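Local atomic coordinates of Glp_546_48378_50642 (Giardia intestinalis, PDB entry 2QVW), a protein that cleaves double-stranded RNA as a Dicer-type ribonuclease III of the RNA interference pathway, producing short interfering RNAs of 21 to 23 base pairs. Residues R159-W168 with L248-L258. Sequence-based numbering, arbitrary orientation.
Sequences RMVATPEISW and LCLLLPDEFDL
Ala162 and Leu250 form a hydrogen-bonded antiparallel pair in which Leu250 N donates to Ala162 O (3.2 Å). One step along, Val161 and Leu251 make the neighbouring non-hydrogen-bonded pair, and Leu252 N then donates to Met160 O (3.1 Å). Two backbone bonds thus join the segments, and side chains add to them. Val161 lays CG2, anti to its own N, alongside Cys249 CB at 3.5 Å. On the other face of the sheet, Leu250 CD1 reaches the Trp168 ring at CH2 (3.9 Å), while Pro164 CA lies over one face of that indole. Met160 turns toward the 252-258 loop, its CB 4.0 Å from Leu252 CD1 and its bent end running to Leu258. Beyond the paired residues, the Arg159 chain bends at chi3 (69°), carrying its guanidinium across the end of Leu251, whose CD2 sits at the group's edge. NH1 continues to Asp254 OD1 in a salt bridge, with the guanidinium and carboxylate planes 61° apart. At the other end, Thr163 OG1 donates to Ile166 O across the type I turn from Thr163 to Ile166, which the backbone bond Ile166 N to Thr163 O closes, and Glu165 pairs with Arg141. Within the PAZ-domain region, strand 160-163 lies between strand 169-178 and the outermost strand 250-251, whose following loop packs Leu252 and Phe256 against helix 127-137, Phe256 also touching helix 60-77.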
ATOM      1  N   ARG A 159     -29.403  20.597 -25.362  1.00 45.12           N
ATOM      2  CA  ARG A 159     -29.393  19.245 -25.901  1.00 43.29           C
ATOM      3  C   ARG A 159     -28.146  19.041 -26.751  1.00 42.04           C
ATOM      4  O   ARG A 159     -27.704  19.955 -27.454  1.00 41.65           O
ATOM      5  CB  ARG A 159     -30.649  18.999 -26.737  1.00 43.29           C
ATOM      6  CG  ARG A 159     -31.944  19.090 -25.943  1.00 43.24           C
ATOM      7  CD  ARG A 159     -33.170  18.815 -26.814  1.00 43.62           C
ATOM      8  NE  ARG A 159     -33.255  17.424 -27.260  1.00 44.68           N
ATOM      9  CZ  ARG A 159     -33.421  16.391 -26.444  1.00 45.66           C
ATOM     10  NH1 ARG A 159     -33.522  16.595 -25.136  1.00 46.07           N
ATOM     11  NH2 ARG A 159     -33.487  15.159 -26.935  1.00 45.47           N
ATOM     12  N   MET A 160     -27.580  17.840 -26.675  1.00 40.59           N
ATOM     13  CA  MET A 160     -26.380  17.495 -27.431  1.00 38.87           C
ATOM     14  C   MET A 160     -26.675  17.042 -28.864  1.00 37.68           C
ATOM     15  O   MET A 160     -27.780  16.611 -29.182  1.00 37.82           O
ATOM     16  CB  MET A 160     -25.595  16.398 -26.709  1.00 38.88           C
ATOM     17  CG  MET A 160     -24.923  16.824 -25.403  1.00 38.87           C
ATOM     18  SD  MET A 160     -23.725  18.198 -25.562  1.00 39.11           S
ATOM     19  CE  MET A 160     -24.462  19.400 -24.452  1.00 40.23           C
ATOM     20  N   VAL A 161     -25.668  17.136 -29.725  1.00 36.14           N
ATOM     21  CA  VAL A 161     -25.815  16.748 -31.120  1.00 34.76           C
ATOM     22  C   VAL A 161     -24.455  16.792 -31.821  1.00 34.01           C
ATOM     23  O   VAL A 161     -23.695  17.736 -31.640  1.00 33.76           O
ATOM     24  CB  VAL A 161     -26.807  17.693 -31.840  1.00 34.63           C
ATOM     25  CG1 VAL A 161     -26.426  19.141 -31.582  1.00 34.63           C
ATOM     26  CG2 VAL A 161     -26.804  17.415 -33.334  1.00 34.59           C
ATOM     27  N   ALA A 162     -24.158  15.765 -32.616  1.00 33.06           N
ATOM     28  CA  ALA A 162     -22.890  15.677 -33.329  1.00 32.28           C
ATOM     29  C   ALA A 162     -23.101  15.749 -34.827  1.00 32.02           C
ATOM     30  O   ALA A 162     -24.234  15.697 -35.302  1.00 32.07           O
ATOM     31  CB  ALA A 162     -22.187  14.379 -32.977  1.00 32.25           C
ATOM     32  N   THR A 163     -22.003  15.853 -35.571  1.00 31.87           N
ATOM     33  CA  THR A 163     -22.059  15.933 -37.029  1.00 31.64           C
ATOM     34  C   THR A 163     -21.401  14.723 -37.688  1.00 31.83           C
ATOM     35  O   THR A 163     -20.216  14.752 -38.015  1.00 31.86           O
ATOM     36  CB  THR A 163     -21.352  17.182 -37.508  1.00 31.40           C
ATOM     37  OG1 THR A 163     -20.042  17.214 -36.938  1.00 30.59           O
ATOM     38  CG2 THR A 163     -22.119  18.433 -37.078  1.00 31.12           C
ATOM     39  N   PRO A 164     -22.175  13.646 -37.904  1.00 31.95           N
ATOM     40  CA  PRO A 164     -21.699  12.403 -38.517  1.00 32.31           C
ATOM     41  C   PRO A 164     -20.830  12.579 -39.764  1.00 32.81           C
ATOM     42  O   PRO A 164     -19.748  11.987 -39.857  1.00 33.20           O
ATOM     43  CB  PRO A 164     -22.993  11.638 -38.796  1.00 32.12           C
ATOM     44  CG  PRO A 164     -23.993  12.711 -38.968  1.00 31.74           C
ATOM     45  CD  PRO A 164     -23.645  13.647 -37.840  1.00 31.90           C
ATOM     46  N   GLU A 165     -21.294  13.375 -40.727  1.00 33.34           N
ATOM     47  CA  GLU A 165     -20.516  13.615 -41.945  1.00 33.75           C
ATOM     48  C   GLU A 165     -19.301  14.466 -41.604  1.00 33.58           C
ATOM     49  O   GLU A 165     -18.417  14.660 -42.441  1.00 33.61           O
ATOM     50  CB  GLU A 165     -21.337  14.366 -42.991  1.00 34.20           C
ATOM     51  CG  GLU A 165     -22.478  13.593 -43.627  1.00 35.91           C
ATOM     52  CD  GLU A 165     -23.614  13.324 -42.670  1.00 38.11           C
ATOM     53  OE1 GLU A 165     -24.050  14.277 -41.986  1.00 39.46           O
ATOM     54  OE2 GLU A 165     -24.083  12.166 -42.604  1.00 38.30           O
ATOM     55  N   ILE A 166     -19.262  14.977 -40.375  1.00 33.47           N
ATOM     56  CA  ILE A 166     -18.155  15.825 -39.947  1.00 33.33           C
ATOM     57  C   ILE A 166     -17.375  15.269 -38.758  1.00 33.32           C
ATOM     58  O   ILE A 166     -17.377  15.859 -37.678  1.00 33.27           O
ATOM     59  CB  ILE A 166     -18.654  17.244 -39.585  1.00 33.31           C
ATOM     60  CG1 ILE A 166     -19.439  17.838 -40.758  1.00 32.98           C
ATOM     61  CG2 ILE A 166     -17.464  18.133 -39.210  1.00 33.42           C
ATOM     62  CD1 ILE A 166     -18.630  17.986 -42.012  1.00 39.53           C
ATOM     63  N   SER A 167     -16.722  14.128 -38.958  1.00 33.24           N
ATOM     64  CA  SER A 167     -15.914  13.516 -37.905  1.00 32.98           C
ATOM     65  C   SER A 167     -16.727  13.249 -36.647  1.00 32.56           C
ATOM     66  O   SER A 167     -16.162  12.981 -35.591  1.00 32.56           O
ATOM     67  CB  SER A 167     -14.747  14.450 -37.547  1.00 33.14           C
ATOM     68  OG  SER A 167     -14.166  15.058 -38.698  1.00 33.54           O
ATOM     69  N   TRP A 168     -18.047  13.330 -36.760  1.00 32.06           N
ATOM     70  CA  TRP A 168     -18.930  13.126 -35.617  1.00 31.30           C
ATOM     71  C   TRP A 168     -18.648  14.089 -34.475  1.00 31.20           C
ATOM     72  O   TRP A 168     -19.011  13.822 -33.330  1.00 31.24           O
ATOM     73  CB  TRP A 168     -18.828  11.700 -35.084  1.00 30.97           C
ATOM     74  CG  TRP A 168     -19.761  10.766 -35.755  1.00 30.69           C
ATOM     75  CD1 TRP A 168     -19.569  10.121 -36.946  1.00 30.59           C
ATOM     76  CD2 TRP A 168     -21.062  10.376 -35.293  1.00 30.28           C
ATOM     77  NE1 TRP A 168     -20.669   9.350 -37.252  1.00 30.05           N
ATOM     78  CE2 TRP A 168     -21.598   9.486 -36.252  1.00 30.18           C
ATOM     79  CE3 TRP A 168     -21.823  10.685 -34.158  1.00 30.18           C
ATOM     80  CZ2 TRP A 168     -22.864   8.909 -36.113  1.00 30.62           C
ATOM     81  CZ3 TRP A 168     -23.082  10.106 -34.023  1.00 30.55           C
ATOM     82  CH2 TRP A 168     -23.585   9.228 -34.993  1.00 31.15           C
ATOM     83  N   LEU A 248     -26.902  18.571 -40.965  1.00 37.38           N
ATOM     84  CA  LEU A 248     -25.662  17.878 -40.629  1.00 36.59           C
ATOM     85  C   LEU A 248     -25.703  17.500 -39.153  1.00 36.00           C
ATOM     86  O   LEU A 248     -24.826  16.792 -38.642  1.00 36.17           O
ATOM     87  CB  LEU A 248     -24.459  18.782 -40.895  1.00 36.51           C
ATOM     88  CG  LEU A 248     -24.164  19.183 -42.340  1.00 36.32           C
ATOM     89  CD1 LEU A 248     -23.121  20.288 -42.338  1.00 35.79           C
ATOM     90  CD2 LEU A 248     -23.670  17.976 -43.140  1.00 36.12           C
ATOM     91  N   CYS A 249     -26.750  17.976 -38.483  1.00 35.06           N
ATOM     92  CA  CYS A 249     -26.952  17.750 -37.057  1.00 34.23           C
ATOM     93  C   CYS A 249     -27.854  16.580 -36.739  1.00 33.94           C
ATOM     94  O   CYS A 249     -28.983  16.513 -37.213  1.00 34.10           O
ATOM     95  CB  CYS A 249     -27.541  19.005 -36.415  1.00 34.19           C
ATOM     96  SG  CYS A 249     -26.528  20.466 -36.599  1.00 33.35           S
ATOM     97  N   LEU A 250     -27.346  15.671 -35.917  1.00 33.66           N
ATOM     98  CA  LEU A 250     -28.101  14.504 -35.491  1.00 33.75           C
ATOM     99  C   LEU A 250     -28.346  14.669 -33.996  1.00 33.94           C
ATOM    100  O   LEU A 250     -27.469  14.389 -33.185  1.00 33.96           O
ATOM    101  CB  LEU A 250     -27.296  13.232 -35.754  1.00 33.61           C
ATOM    102  CG  LEU A 250     -27.999  11.887 -35.562  1.00 33.17           C
ATOM    103  CD1 LEU A 250     -27.029  10.776 -35.885  1.00 33.42           C
ATOM    104  CD2 LEU A 250     -28.488  11.738 -34.139  1.00 33.14           C
ATOM    105  N   LEU A 251     -29.535  15.127 -33.628  1.00 34.20           N
ATOM    106  CA  LEU A 251     -29.847  15.331 -32.219  1.00 34.62           C
ATOM    107  C   LEU A 251     -29.800  14.024 -31.424  1.00 34.89           C
ATOM    108  O   LEU A 251     -30.483  13.054 -31.758  1.00 34.94           O
ATOM    109  CB  LEU A 251     -31.224  15.993 -32.078  1.00 34.63           C
ATOM    110  CG  LEU A 251     -31.597  16.544 -30.702  1.00 34.90           C
ATOM    111  CD1 LEU A 251     -32.626  17.641 -30.864  1.00 34.83           C
ATOM    112  CD2 LEU A 251     -32.119  15.432 -29.817  1.00 35.70           C
ATOM    113  N   LEU A 252     -28.982  14.004 -30.373  1.00 35.31           N
ATOM    114  CA  LEU A 252     -28.853  12.824 -29.520  1.00 35.79           C
ATOM    115  C   LEU A 252     -30.016  12.776 -28.528  1.00 36.71           C
ATOM    116  O   LEU A 252     -30.469  13.813 -28.045  1.00 36.83           O
ATOM    117  CB  LEU A 252     -27.534  12.869 -28.738  1.00 35.44           C
ATOM    118  CG  LEU A 252     -26.203  13.004 -29.485  1.00 34.00           C
ATOM    119  CD1 LEU A 252     -25.062  12.862 -28.487  1.00 32.76           C
ATOM    120  CD2 LEU A 252     -26.096  11.953 -30.569  1.00 32.93           C
ATOM    121  N   PRO A 253     -30.510  11.570 -28.195  1.00 37.58           N
ATOM    122  CA  PRO A 253     -31.626  11.504 -27.240  1.00 38.53           C
ATOM    123  C   PRO A 253     -31.300  12.079 -25.849  1.00 39.51           C
ATOM    124  O   PRO A 253     -30.162  11.999 -25.390  1.00 39.73           O
ATOM    125  CB  PRO A 253     -31.972  10.006 -27.211  1.00 38.54           C
ATOM    126  CG  PRO A 253     -30.689   9.339 -27.595  1.00 37.77           C
ATOM    127  CD  PRO A 253     -30.167  10.226 -28.694  1.00 37.46           C
ATOM    128  N   ASP A 254     -32.306  12.667 -25.200  1.00 40.65           N
ATOM    129  CA  ASP A 254     -32.156  13.264 -23.872  1.00 41.87           C
ATOM    130  C   ASP A 254     -31.009  12.647 -23.071  1.00 42.08           C
ATOM    131  O   ASP A 254     -30.077  13.344 -22.673  1.00 42.23           O
ATOM    132  CB  ASP A 254     -33.476  13.134 -23.097  1.00 42.40           C
ATOM    133  CG  ASP A 254     -34.567  14.059 -23.634  1.00 44.10           C
ATOM    134  OD1 ASP A 254     -34.556  15.256 -23.286  1.00 46.31           O
ATOM    135  OD2 ASP A 254     -35.435  13.597 -24.407  1.00 45.28           O
ATOM    136  N   GLU A 255     -31.074  11.339 -22.852  1.00 42.33           N
ATOM    137  CA  GLU A 255     -30.038  10.637 -22.104  1.00 42.52           C
ATOM    138  C   GLU A 255     -28.645  11.175 -22.403  1.00 41.72           C
ATOM    139  O   GLU A 255     -27.966  11.646 -21.503  1.00 41.35           O
ATOM    140  CB  GLU A 255     -30.093   9.132 -22.398  1.00 43.16           C
ATOM    141  CG  GLU A 255     -31.420   8.479 -21.999  1.00 46.32           C
ATOM    142  CD  GLU A 255     -31.494   6.983 -22.306  1.00 50.61           C
ATOM    143  OE1 GLU A 255     -31.101   6.165 -21.446  1.00 52.24           O
ATOM    144  OE2 GLU A 255     -31.943   6.630 -23.416  1.00 51.90           O
ATOM    145  N   PHE A 256     -28.213  11.114 -23.658  1.00 41.18           N
ATOM    146  CA  PHE A 256     -26.890  11.619 -24.001  1.00 40.59           C
ATOM    147  C   PHE A 256     -26.855  13.115 -23.770  1.00 40.25           C
ATOM    148  O   PHE A 256     -26.794  13.905 -24.714  1.00 40.17           O
ATOM    149  CB  PHE A 256     -26.524  11.322 -25.461  1.00 40.46           C
ATOM    150  CG  PHE A 256     -26.338   9.856 -25.763  1.00 40.53           C
ATOM    151  CD1 PHE A 256     -27.382   9.107 -26.292  1.00 40.64           C
ATOM    152  CD2 PHE A 256     -25.122   9.222 -25.515  1.00 40.83           C
ATOM    153  CE1 PHE A 256     -27.223   7.752 -26.572  1.00 40.98           C
ATOM    154  CE2 PHE A 256     -24.953   7.861 -25.792  1.00 40.48           C
ATOM    155  CZ  PHE A 256     -26.005   7.127 -26.322  1.00 40.70           C
ATOM    156  N   ASP A 257     -26.906  13.496 -22.499  1.00 39.99           N
ATOM    157  CA  ASP A 257     -26.869  14.894 -22.103  1.00 39.84           C
ATOM    158  C   ASP A 257     -25.415  15.197 -21.761  1.00 39.42           C
ATOM    159  O   ASP A 257     -24.675  14.297 -21.363  1.00 39.56           O
ATOM    160  CB  ASP A 257     -27.786  15.125 -20.893  1.00 40.21           C
ATOM    161  CG  ASP A 257     -27.213  14.577 -19.607  1.00 41.62           C
ATOM    162  OD1 ASP A 257     -26.894  13.370 -19.546  1.00 43.42           O
ATOM    163  OD2 ASP A 257     -27.085  15.362 -18.649  1.00 43.04           O
ATOM    164  N   LEU A 258     -25.007  16.454 -21.930  1.00 38.91           N
ATOM    165  CA  LEU A 258     -23.628  16.884 -21.669  1.00 37.94           C
ATOM    166  C   LEU A 258     -22.922  16.023 -20.623  1.00 37.28           C
ATOM    167  O   LEU A 258     -21.996  15.284 -20.955  1.00 37.39           O
ATOM    168  CB  LEU A 258     -23.599  18.361 -21.249  1.00 38.00           C
ATOM    169  CG  LEU A 258     -22.252  19.086 -21.374  1.00 38.46           C
ATOM    170  CD1 LEU A 258     -21.749  19.045 -22.815  1.00 39.09           C
ATOM    171  CD2 LEU A 258     -22.420  20.525 -20.922  1.00 39.19           C
TER